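Local structure of beta-phosphoglucomutase (Bacteroides vulgatus, 3DV9) at residues A[4-8]-A[224-228]; A[32-36]-A[141-146]; A[126-130]-A[148-152]. The protein probably interconverts beta-glucose 1-phosphate and glucose 6-phosphate, as a magnesium-binding phosphoglucomutase of the haloacid dehalogenase (HAD) superfamily. All blocks are in the same frame, centred on the assembly; numbering follows the deposited sequence. Where two conformers were deposited one is given.

How the contacts relate
Contact 1 sets helix 2-16 against strand 225-227, an outermost strand of the six-stranded parallel sheet, while contact 3 involves strand 126-130 near the other margin of that sheet. Their centres are about 24 Å apart, and those of contacts 1 and 2 about 25 Å. Contacts 2 and 3 are neighbours, centres about 11 Å apart, and share one apolar core in which Leu34 meets Phe150 and Val129. Along the chain both are nested inside the loop closed by contact 1, and their own segments alternate. The N-terminal helix thus packs on the last strand, while the loop after strand 25-29, its Leu34 side chain about 9 Å from the bound magnesium, packs against helix 139-145.

Contact 1: A[4-8]-A[224-228]; sequences MFKEA and NLLFH
Phe5 and Ala8, on one side of helix 2-16, rest on Leu225 and Phe227 of strand 225-227, an outermost strand of the parallel sheet in this HAD-type, Rossmann-like core. The short segments run at 140° to each other, with their axes 10.1 Å apart at closest approach, so side chains fill the interface. Apolar packing does most of the work. CD1 of Leu225 leans on Phe5, 3.7 Å from CD1 of that ring, while CD2 of Leu225 lies on CB of Ala8 at 3.5 Å and is also near the Phe5 ring. With CG of Leu225 anti to its own carbonyl carbon (chi1 -74°), the branched end extends toward the helix between these two residues. The Phe5 side chain crosses that of Leu225 at about a right angle.

The aromatic contact comes next. CE1 of Phe5 meets CZ of Phe227 at 3.8 Å, and CZ of Phe5 lies in the plane of the Phe227 ring, at its edge. The ring planes are inclined at 65° and the centroids are 6.0 Å apart, an oblique pair. Asn236 of helix 230-244 touches both rings, while Phe204 of the adjacent strand 204-208 touches Ala8 and Leu225.

Polar atoms meet at the N-terminal end of the strand, just before Leu225, where Ala8 and Asn224 have the nearest backbones. The Asn224 side-chain oxygen OD1 accepts a hydrogen bond from Thr205 N, which ties this residue to the neighbouring strand. The ND2 of Asn224 serves the helix through one water: that water donates to Ala8 O at 2.8 Å and accepts from Asn224 ND2 at 3.0 Å.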
HETATM    1  N   MSE A   4      -9.473  17.759 -13.483  1.00 17.00           N
HETATM    2  CA  MSE A   4      -8.993  16.360 -13.547  1.00 17.78           C
HETATM    3  C   MSE A   4      -9.505  15.529 -12.360  1.00 18.60           C
HETATM    4  O   MSE A   4      -9.858  14.351 -12.539  1.00 19.31           O
HETATM    5  CB  MSE A   4      -7.456  16.275 -13.593  1.00 17.42           C
HETATM    6  CG  MSE A   4      -6.808  17.157 -14.645  1.00 19.79           C
HETATM    7 SE   MSE A   4      -7.458  16.775 -16.460  0.70 20.36          SE
HETATM    8  CE  MSE A   4      -6.526  15.060 -16.616  1.00 22.46           C
ATOM      9  N   PHE A   5      -9.536  16.135 -11.165  1.00 17.99           N
ATOM     10  CA  PHE A   5     -10.064  15.434  -9.961  1.00 18.33           C
ATOM     11  C   PHE A   5     -11.558  15.094 -10.128  1.00 20.18           C
ATOM     12  O   PHE A   5     -11.977  13.974  -9.872  1.00 21.14           O
ATOM     13  CB  PHE A   5      -9.808  16.239  -8.670  1.00 18.28           C
ATOM     14  CG  PHE A   5      -8.340  16.478  -8.343  1.00 17.56           C
ATOM     15  CD1 PHE A   5      -7.291  15.748  -8.954  1.00 14.53           C
ATOM     16  CD2 PHE A   5      -7.990  17.412  -7.341  1.00 12.30           C
ATOM     17  CE1 PHE A   5      -5.938  15.998  -8.597  1.00 14.54           C
ATOM     18  CE2 PHE A   5      -6.664  17.644  -6.997  1.00 16.91           C
ATOM     19  CZ  PHE A   5      -5.632  16.934  -7.616  1.00 15.36           C
ATOM     20  N   LYS A   6     -12.340  16.060 -10.584  1.00 19.69           N
ATOM     21  CA  LYS A   6     -13.777  15.876 -10.831  1.00 21.89           C
ATOM     22  C   LYS A   6     -14.017  14.734 -11.830  1.00 22.30           C
ATOM     23  O   LYS A   6     -14.933  13.930 -11.638  1.00 22.55           O
ATOM     24  CB  LYS A   6     -14.372  17.177 -11.373  1.00 22.48           C
ATOM     25  CG  LYS A   6     -14.528  18.297 -10.316  1.00 24.31           C
ATOM     26  CD  LYS A   6     -15.423  17.845  -9.156  1.00 27.81           C
ATOM     27  CE  LYS A   6     -15.860  19.010  -8.283  1.00 30.92           C
ATOM     28  NZ  LYS A   6     -16.561  18.502  -7.072  1.00 31.68           N
ATOM     29  N   GLU A   7     -13.255  14.712 -12.926  1.00 22.91           N
ATOM     30  CA  GLU A   7     -13.392  13.631 -13.940  1.00 24.13           C
ATOM     31  C   GLU A   7     -13.190  12.260 -13.264  1.00 23.75           C
ATOM     32  O   GLU A   7     -14.045  11.374 -13.373  1.00 24.16           O
ATOM     33  CB  GLU A   7     -12.405  13.814 -15.093  1.00 24.83           C
ATOM     34  CG  GLU A   7     -12.424  12.683 -16.094  1.00 25.59           C
ATOM     35  CD  GLU A   7     -11.188  12.610 -17.002  1.00 26.27           C
ATOM     36  OE1 GLU A   7     -10.030  12.970 -16.595  1.00 28.02           O
ATOM     37  OE2 GLU A   7     -11.401  12.180 -18.168  1.00 29.78           O
ATOM     38  N   ALA A   8     -12.092  12.116 -12.516  1.00 22.85           N
ATOM     39  CA  ALA A   8     -11.807  10.868 -11.827  1.00 22.41           C
ATOM     40  C   ALA A   8     -12.941  10.546 -10.860  1.00 22.38           C
ATOM     41  O   ALA A   8     -13.427   9.428 -10.839  1.00 22.87           O
ATOM     42  CB  ALA A   8     -10.471  10.960 -11.074  1.00 22.33           C
ATOM     43  N   ASN A 224      -7.447   5.536  -9.826  1.00 19.48           N
ATOM     44  CA  ASN A 224      -8.366   6.624 -10.200  1.00 19.12           C
ATOM     45  C   ASN A 224      -7.656   7.945 -10.422  1.00 19.32           C
ATOM     46  O   ASN A 224      -8.093   8.776 -11.229  1.00 19.19           O
ATOM     47  CB  ASN A 224      -9.502   6.766  -9.202  1.00 19.59           C
ATOM     48  CG  ASN A 224     -10.308   5.490  -9.087  1.00 21.73           C
ATOM     49  OD1 ASN A 224     -10.023   4.646  -8.240  1.00 21.34           O
ATOM     50  ND2 ASN A 224     -11.291   5.314  -9.981  1.00 19.59           N
ATOM     51  N   LEU A 225      -6.562   8.141  -9.699  1.00 18.44           N
ATOM     52  CA  LEU A 225      -5.681   9.277  -9.877  1.00 18.59           C
ATOM     53  C   LEU A 225      -4.246   8.817  -9.622  1.00 18.71           C
ATOM     54  O   LEU A 225      -3.994   7.809  -8.920  1.00 18.81           O
ATOM     55  CB  LEU A 225      -6.034  10.401  -8.894  1.00 19.06           C
ATOM     56  CG  LEU A 225      -7.267  11.287  -9.070  1.00 19.38           C
ATOM     57  CD1 LEU A 225      -7.371  12.246  -7.867  1.00 20.22           C
ATOM     58  CD2 LEU A 225      -7.189  12.057 -10.391  1.00 22.63           C
ATOM     59  N   LEU A 226      -3.286   9.548 -10.183  1.00 18.89           N
ATOM     60  CA  LEU A 226      -1.881   9.247  -9.958  1.00 18.42           C
ATOM     61  C   LEU A 226      -1.147  10.532  -9.609  1.00 18.28           C
ATOM     62  O   LEU A 226      -1.294  11.561 -10.314  1.00 19.62           O
ATOM     63  CB  LEU A 226      -1.216   8.606 -11.205  1.00 19.42           C
ATOM     64  CG  LEU A 226       0.233   8.128 -10.951  1.00 20.09           C
ATOM     65  CD1 LEU A 226       0.490   6.851 -11.732  1.00 24.01           C
ATOM     66  CD2 LEU A 226       1.165   9.246 -11.346  1.00 22.90           C
ATOM     67  N   PHE A 227      -0.367  10.472  -8.536  1.00 17.40           N
ATOM     68  CA  PHE A 227       0.615  11.570  -8.229  1.00 17.72           C
ATOM     69  C   PHE A 227       2.035  11.075  -8.350  1.00 18.26           C
ATOM     70  O   PHE A 227       2.325   9.891  -8.184  1.00 17.86           O
ATOM     71  CB  PHE A 227       0.365  12.135  -6.839  1.00 18.42           C
ATOM     72  CG  PHE A 227      -1.002  12.751  -6.691  1.00 18.21           C
ATOM     73  CD1 PHE A 227      -1.224  14.071  -7.072  1.00 18.35           C
ATOM     74  CD2 PHE A 227      -2.072  11.998  -6.219  1.00 19.42           C
ATOM     75  CE1 PHE A 227      -2.478  14.646  -6.996  1.00 19.11           C
ATOM     76  CE2 PHE A 227      -3.331  12.554  -6.119  1.00 17.94           C
ATOM     77  CZ  PHE A 227      -3.558  13.892  -6.523  1.00 18.91           C
ATOM     78  N   HIS A 228       2.945  12.001  -8.604  1.00 18.51           N
ATOM     79  CA  HIS A 228       4.314  11.618  -8.951  1.00 19.87           C
ATOM     80  C   HIS A 228       5.213  11.389  -7.724  1.00 18.90           C
ATOM     81  O   HIS A 228       6.341  10.925  -7.865  1.00 19.48           O
ATOM     82  CB  HIS A 228       4.870  12.682  -9.902  1.00 20.38           C
ATOM     83  CG  HIS A 228       4.110  12.729 -11.200  1.00 25.28           C
ATOM     84  ND1 HIS A 228       4.059  11.664 -12.072  1.00 27.97           N
ATOM     85  CD2 HIS A 228       3.286  13.673 -11.715  1.00 29.27           C
ATOM     86  CE1 HIS A 228       3.292  11.974 -13.105  1.00 29.79           C
ATOM     87  NE2 HIS A 228       2.813  13.191 -12.917  1.00 29.73           N
TER
HETATM   88  O   HOH W   1     -12.029   7.280 -12.060  1.00 18.57           O

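Contact 2: A[32-36]-A[141-146]; sequences GVLFD and RLNHNF
CA of Leu34, in the loop after strand 25-29, lies 8.9 Å from CA of Leu142 in the last turn of helix 139-145, a distance bridged by side chains. The loop continues what looks like the HAD DxDx(T/V) motif: Asp29 at the strand end and Asp31 bind magnesium, and Val33 probably closes the pattern. It turns back on itself through a backbone hydrogen bond from Gly32 N to Phe35 O, while Phe146 leaves helical geometry just after the helix.

The Phe35 ring is held between two groups. CE2 of Phe146 lies over one face, 3.8 Å from CZ of Phe35, in an edge-to-face pair with planes at 61°. Over the opposite face, in one of the two conformers of Arg141, its NH2 comes within 3.5 Å of CE1 of Phe35, off toward the rim, the guanidinium 21° from parallel to the ring. There Arg141 NH1 is hydrogen-bonded to Ala107 O. The rim of the Phe35 ring meets the Asn145 amide, whose plane stands nearly perpendicular to it.

Leu34 completes the apolar side: its CB packs on the Phe146 ring, whose CZ edge also meets the Leu34 carbonyl oxygen, and its CD1 lies near CD2 of Leu142. Both ends fix the amide: Asn145 OD1 is hydrogen-bonded to Arg109 NH2, and Asn145 ND2 donates almost straight (174°) to Arg141 O at 2.8 Å.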
ATOM      1  N   GLY A  32       6.833   2.378   1.030  1.00 16.67           N
ATOM      2  CA  GLY A  32       6.818   3.188  -0.173  1.00 17.64           C
ATOM      3  C   GLY A  32       5.767   4.286  -0.188  1.00 19.45           C
ATOM      4  O   GLY A  32       5.592   4.960  -1.208  1.00 20.39           O
ATOM      5  N   VAL A  33       5.050   4.465   0.935  1.00 17.51           N
ATOM      6  CA  VAL A  33       4.052   5.558   1.042  1.00 17.27           C
ATOM      7  C   VAL A  33       4.320   6.345   2.319  1.00 18.17           C
ATOM      8  O   VAL A  33       4.549   7.567   2.281  1.00 19.42           O
ATOM      9  CB  VAL A  33       2.602   4.976   1.013  1.00 17.94           C
ATOM     10  CG1 VAL A  33       1.561   6.058   1.416  1.00 19.66           C
ATOM     11  CG2 VAL A  33       2.307   4.367  -0.397  1.00 20.21           C
ATOM     12  N   LEU A  34       4.281   5.640   3.456  1.00 17.85           N
ATOM     13  CA  LEU A  34       4.678   6.211   4.768  1.00 17.71           C
ATOM     14  C   LEU A  34       6.184   6.222   5.018  1.00 18.44           C
ATOM     15  O   LEU A  34       6.723   7.231   5.485  1.00 18.92           O
ATOM     16  CB  LEU A  34       3.913   5.535   5.919  1.00 17.97           C
ATOM     17  CG  LEU A  34       2.383   5.615   5.764  1.00 18.06           C
ATOM     18  CD1 LEU A  34       1.804   4.886   6.981  1.00 20.49           C
ATOM     19  CD2 LEU A  34       1.873   7.080   5.694  1.00 16.70           C
ATOM     20  N   PHE A  35       6.839   5.095   4.718  1.00 17.96           N
ATOM     21  CA  PHE A  35       8.259   4.948   4.922  1.00 17.82           C
ATOM     22  C   PHE A  35       8.947   4.669   3.599  1.00 16.93           C
ATOM     23  O   PHE A  35       8.405   3.921   2.760  1.00 18.01           O
ATOM     24  CB  PHE A  35       8.556   3.776   5.879  1.00 18.42           C
ATOM     25  CG  PHE A  35       8.186   4.037   7.320  1.00 17.66           C
ATOM     26  CD1 PHE A  35       8.895   4.937   8.093  1.00 18.79           C
ATOM     27  CD2 PHE A  35       7.127   3.323   7.913  1.00 21.09           C
ATOM     28  CE1 PHE A  35       8.586   5.150   9.433  1.00 20.63           C
ATOM     29  CE2 PHE A  35       6.788   3.541   9.293  1.00 22.45           C
ATOM     30  CZ  PHE A  35       7.537   4.467  10.041  1.00 21.12           C
ATOM     31  N   ASP A  36      10.165   5.189   3.427  1.00 17.95           N
ATOM     32  CA  ASP A  36      10.904   4.876   2.219  1.00 18.38           C
ATOM     33  C   ASP A  36      11.684   3.561   2.491  1.00 17.78           C
ATOM     34  O   ASP A  36      12.906   3.540   2.635  1.00 18.81           O
ATOM     35  CB  ASP A  36      11.829   6.040   1.848  1.00 18.73           C
ATOM     36  CG  ASP A  36      12.517   5.819   0.507  1.00 23.26           C
ATOM     37  OD1 ASP A  36      12.067   4.921  -0.254  1.00 21.85           O
ATOM     38  OD2 ASP A  36      13.505   6.546   0.243  1.00 26.50           O
ATOM     39  N   ARG A 141       7.033   1.990  15.995  1.00 20.98           N
ATOM     40  CA  ARG A 141       7.720   2.696  14.902  0.60 20.25           C
ATOM     41  C   ARG A 141       6.803   3.724  14.220  1.00 19.87           C
ATOM     42  O   ARG A 141       7.227   4.850  13.916  1.00 18.42           O
ATOM     43  CB  ARG A 141       8.269   1.726  13.857  0.60 19.61           C
ATOM     44  CG  ARG A 141       9.210   2.399  12.857  0.60 20.75           C
ATOM     45  CD  ARG A 141      10.744   2.149  13.210  0.60 21.48           C
ATOM     46  NE  ARG A 141      11.643   3.230  12.729  0.60 21.26           N
ATOM     47  CZ  ARG A 141      11.761   3.518  11.382  0.60 21.87           C
ATOM     48  NH1 ARG A 141      12.604   4.524  11.076  0.60 20.96           N
ATOM     49  NH2 ARG A 141      11.042   2.813  10.334  0.60 22.49           N
ATOM     50  N   LEU A 142       5.556   3.343  13.993  1.00 19.23           N
ATOM     51  CA  LEU A 142       4.583   4.285  13.468  1.00 20.46           C
ATOM     52  C   LEU A 142       4.350   5.438  14.424  1.00 21.56           C
ATOM     53  O   LEU A 142       4.265   6.589  13.985  1.00 21.91           O
ATOM     54  CB  LEU A 142       3.267   3.570  13.165  1.00 20.16           C
ATOM     55  CG  LEU A 142       3.241   2.758  11.878  1.00 19.59           C
ATOM     56  CD1 LEU A 142       2.066   1.810  11.913  1.00 19.40           C
ATOM     57  CD2 LEU A 142       3.128   3.719  10.674  1.00 20.44           C
ATOM     58  N   ASN A 143       4.235   5.138  15.724  1.00 21.65           N
ATOM     59  CA  ASN A 143       4.012   6.170  16.751  1.00 21.65           C
ATOM     60  C   ASN A 143       5.144   7.179  16.802  1.00 21.95           C
ATOM     61  O   ASN A 143       4.907   8.373  16.975  1.00 21.76           O
ATOM     62  CB  ASN A 143       3.822   5.562  18.148  1.00 22.65           C
ATOM     63  CG  ASN A 143       3.528   6.628  19.222  1.00 24.91           C
ATOM     64  OD1 ASN A 143       2.580   7.420  19.093  1.00 29.34           O
ATOM     65  ND2 ASN A 143       4.340   6.650  20.274  1.00 27.02           N
ATOM     66  N   HIS A 144       6.383   6.701  16.696  1.00 20.61           N
ATOM     67  CA  HIS A 144       7.578   7.533  16.781  0.60 21.26           C
ATOM     68  C   HIS A 144       7.701   8.506  15.584  1.00 20.64           C
ATOM     69  O   HIS A 144       8.342   9.571  15.676  1.00 20.73           O
ATOM     70  CB  HIS A 144       8.764   6.558  16.786  0.60 22.04           C
ATOM     71  CG  HIS A 144      10.108   7.205  16.758  0.60 23.25           C
ATOM     72  ND1 HIS A 144      10.557   8.041  17.757  0.60 24.82           N
ATOM     73  CD2 HIS A 144      11.120   7.105  15.867  0.60 23.25           C
ATOM     74  CE1 HIS A 144      11.786   8.441  17.478  0.60 26.45           C
ATOM     75  NE2 HIS A 144      12.153   7.887  16.335  0.60 25.34           N
ATOM     76  N   ASN A 145       7.149   8.090  14.442  1.00 19.54           N
ATOM     77  CA  ASN A 145       7.306   8.835  13.188  1.00 18.51           C
ATOM     78  C   ASN A 145       6.078   9.648  12.831  1.00 18.00           C
ATOM     79  O   ASN A 145       6.171  10.654  12.176  1.00 18.70           O
ATOM     80  CB  ASN A 145       7.704   7.917  12.041  1.00 19.12           C
ATOM     81  CG  ASN A 145       9.108   7.478  12.156  1.00 20.68           C
ATOM     82  OD1 ASN A 145      10.008   8.130  11.625  1.00 17.46           O
ATOM     83  ND2 ASN A 145       9.331   6.389  12.885  1.00 22.95           N
ATOM     84  N   PHE A 146       4.914   9.182  13.279  1.00 18.51           N
ATOM     85  CA  PHE A 146       3.630   9.849  12.987  1.00 18.95           C
ATOM     86  C   PHE A 146       2.846   9.976  14.310  1.00 19.56           C
ATOM     87  O   PHE A 146       1.839   9.253  14.514  1.00 18.47           O
ATOM     88  CB  PHE A 146       2.861   9.022  11.906  1.00 18.90           C
ATOM     89  CG  PHE A 146       3.692   8.749  10.669  1.00 16.77           C
ATOM     90  CD1 PHE A 146       3.975   9.772   9.767  1.00 18.60           C
ATOM     91  CD2 PHE A 146       4.232   7.472  10.433  1.00 15.59           C
ATOM     92  CE1 PHE A 146       4.779   9.521   8.604  1.00 19.24           C
ATOM     93  CE2 PHE A 146       5.031   7.203   9.310  1.00 16.02           C
ATOM     94  CZ  PHE A 146       5.322   8.228   8.386  1.00 17.77           C
TER

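Contact 3: A[126-130]-A[148-152]; sequences TPMVV and GIFQA
Phe150 lays its ring across the end of Val129, whose CG2 methyl sits over the centre of one face. The methyl is 3.3 Å from the ring centroid and 15° off the normal, a close CH-pi contact in which the two side chains cross at about a right angle. CG2 of Val129 is anti to its carbonyl carbon, and this rotation points that branch at the ring. The opposite face is covered by CG2 of Ile149, the preceding residue in the loop, so the ring is layered between two methyls.

Pro127 packs beside this layer. Pro127 CB touches CE1 of Phe150 at 3.7 Å, and Pro127 CG meets CG2 of Ile149 at 3.8 Å. Leu117 of helix 113-122 touches Pro127, Ile149 and Phe150 alike. Were Phe150 an alanine, the Val129 methyl would probably lose its aromatic cover and a gap would be likely to open beside Pro127 and Ile149.

The backbones are joined through water. The carbonyl oxygen of Pro127 is approached by two waters, at 2.7 Å and 3.0 Å from Pro127 O. The nearer water also lies 3.0 Å from Ile149 O, an oxygen that Lys121 NZ bonds as well. The farther one accepts from Gln151 N at 2.9 Å and sits in the plane of the Phe150 ring, at its edge.

These apolar contacts and water bridges join the loop that leads from helix 139-145 toward strand 155-156 to strand 126-130, as part of a beta-alpha-beta crossover in the Rossmann-like parallel sheet of the HAD fold.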
ATOM      1  N   THR A 126     -10.231   9.853   9.524  1.00 19.15           N
ATOM      2  CA  THR A 126      -9.559   8.740  10.180  1.00 18.69           C
ATOM      3  C   THR A 126      -8.476   8.127   9.313  1.00 19.22           C
ATOM      4  O   THR A 126      -8.789   7.471   8.320  1.00 17.30           O
ATOM      5  CB  THR A 126     -10.584   7.651  10.515  1.00 18.40           C
ATOM      6  OG1 THR A 126     -11.575   8.221  11.373  1.00 18.95           O
ATOM      7  CG2 THR A 126      -9.883   6.417  11.155  1.00 17.79           C
ATOM      8  N   PRO A 127      -7.190   8.364   9.659  1.00 20.36           N
ATOM      9  CA  PRO A 127      -6.159   7.715   8.880  1.00 19.88           C
ATOM     10  C   PRO A 127      -6.055   6.242   9.326  1.00 19.21           C
ATOM     11  O   PRO A 127      -6.240   5.941  10.510  1.00 19.09           O
ATOM     12  CB  PRO A 127      -4.886   8.501   9.259  1.00 21.22           C
ATOM     13  CG  PRO A 127      -5.342   9.690  10.070  1.00 21.71           C
ATOM     14  CD  PRO A 127      -6.616   9.241  10.700  1.00 20.80           C
HETATM   15  N   MSE A 128      -5.785   5.346   8.380  1.00 19.01           N
HETATM   16  CA  MSE A 128      -5.558   3.932   8.715  1.00 18.73           C
HETATM   17  C   MSE A 128      -4.326   3.481   7.954  1.00 19.51           C
HETATM   18  O   MSE A 128      -4.005   4.040   6.897  1.00 19.62           O
HETATM   19  CB  MSE A 128      -6.770   3.047   8.336  1.00 19.50           C
HETATM   20  CG  MSE A 128      -8.111   3.540   8.928  1.00 18.54           C
HETATM   21 SE   MSE A 128      -9.548   2.252   8.572  0.70 19.08          SE
HETATM   22  CE  MSE A 128      -8.807   0.739   9.563  1.00 18.74           C
ATOM     23  N   VAL A 129      -3.655   2.479   8.494  1.00 19.29           N
ATOM     24  CA  VAL A 129      -2.519   1.833   7.791  1.00 19.22           C
ATOM     25  C   VAL A 129      -2.941   0.454   7.348  1.00 18.68           C
ATOM     26  O   VAL A 129      -3.548  -0.281   8.129  1.00 18.11           O
ATOM     27  CB  VAL A 129      -1.269   1.710   8.680  1.00 21.16           C
ATOM     28  CG1 VAL A 129      -0.123   1.071   7.870  1.00 19.22           C
ATOM     29  CG2 VAL A 129      -0.865   3.032   9.175  1.00 23.90           C
ATOM     30  N   VAL A 130      -2.623   0.106   6.091  1.00 17.94           N
ATOM     31  CA  VAL A 130      -2.934  -1.216   5.515  1.00 18.91           C
ATOM     32  C   VAL A 130      -1.691  -1.809   4.835  1.00 20.55           C
ATOM     33  O   VAL A 130      -1.267  -1.340   3.765  1.00 22.56           O
ATOM     34  CB  VAL A 130      -4.054  -1.128   4.483  1.00 19.04           C
ATOM     35  CG1 VAL A 130      -4.355  -2.551   3.916  1.00 15.83           C
ATOM     36  CG2 VAL A 130      -5.291  -0.444   5.071  1.00 17.92           C
ATOM     37  N   GLY A 148       0.589  10.124  17.323  1.00 20.75           N
ATOM     38  CA  GLY A 148      -0.848  10.228  17.528  1.00 20.29           C
ATOM     39  C   GLY A 148      -1.726  10.128  16.285  1.00 20.00           C
ATOM     40  O   GLY A 148      -2.931  10.405  16.356  1.00 19.03           O
ATOM     41  N   ILE A 149      -1.141   9.723  15.156  1.00 20.59           N
ATOM     42  CA  ILE A 149      -1.884   9.691  13.883  1.00 20.25           C
ATOM     43  C   ILE A 149      -2.664   8.383  13.757  1.00 20.86           C
ATOM     44  O   ILE A 149      -3.851   8.410  13.421  1.00 21.60           O
ATOM     45  CB  ILE A 149      -0.950   9.890  12.640  1.00 19.71           C
ATOM     46  CG1 ILE A 149      -0.219  11.257  12.732  1.00 21.67           C
ATOM     47  CG2 ILE A 149      -1.723   9.622  11.276  1.00 21.85           C
ATOM     48  CD1 ILE A 149      -1.137  12.455  12.712  1.00 26.36           C
ATOM     49  N   PHE A 150      -2.008   7.249  14.017  1.00 21.27           N
ATOM     50  CA  PHE A 150      -2.621   5.937  13.805  1.00 21.01           C
ATOM     51  C   PHE A 150      -3.020   5.258  15.096  1.00 22.34           C
ATOM     52  O   PHE A 150      -2.404   5.494  16.136  1.00 22.59           O
ATOM     53  CB  PHE A 150      -1.709   5.004  13.013  1.00 21.26           C
ATOM     54  CG  PHE A 150      -1.332   5.552  11.672  1.00 20.65           C
ATOM     55  CD1 PHE A 150      -2.298   5.613  10.645  1.00 20.32           C
ATOM     56  CD2 PHE A 150      -0.056   6.070  11.462  1.00 20.41           C
ATOM     57  CE1 PHE A 150      -1.972   6.146   9.393  1.00 23.73           C
ATOM     58  CE2 PHE A 150       0.297   6.604  10.231  1.00 21.96           C
ATOM     59  CZ  PHE A 150      -0.659   6.644   9.188  1.00 23.57           C
ATOM     60  N   GLN A 151      -4.035   4.397  14.990  1.00 22.81           N
ATOM     61  CA  GLN A 151      -4.611   3.646  16.121  1.00 23.66           C
ATOM     62  C   GLN A 151      -4.532   2.132  15.856  1.00 23.00           C
ATOM     63  O   GLN A 151      -4.792   1.699  14.740  1.00 22.62           O
ATOM     64  CB  GLN A 151      -6.090   4.046  16.290  1.00 24.75           C
ATOM     65  CG  GLN A 151      -6.369   5.289  17.137  1.00 27.05           C
ATOM     66  CD  GLN A 151      -7.750   5.262  17.822  1.00 26.25           C
ATOM     67  OE1 GLN A 151      -8.668   5.986  17.419  1.00 28.98           O
ATOM     68  NE2 GLN A 151      -7.897   4.433  18.858  1.00 30.07           N
ATOM     69  N   ALA A 152      -4.229   1.321  16.886  1.00 22.40           N
ATOM     70  CA  ALA A 152      -4.144  -0.160  16.772  1.00 20.84           C
ATOM     71  C   ALA A 152      -5.400  -0.855  16.299  1.00 20.83           C
ATOM     72  O   ALA A 152      -5.353  -1.876  15.589  1.00 21.06           O
ATOM     73  CB  ALA A 152      -3.738  -0.762  18.128  1.00 21.50           C
TER
HETATM   74  O   HOH W   2      -6.245   6.698  13.140  1.00 27.10           O
HETATM   75  O   HOH W   3      -5.018   3.892  12.345  1.00 33.09           O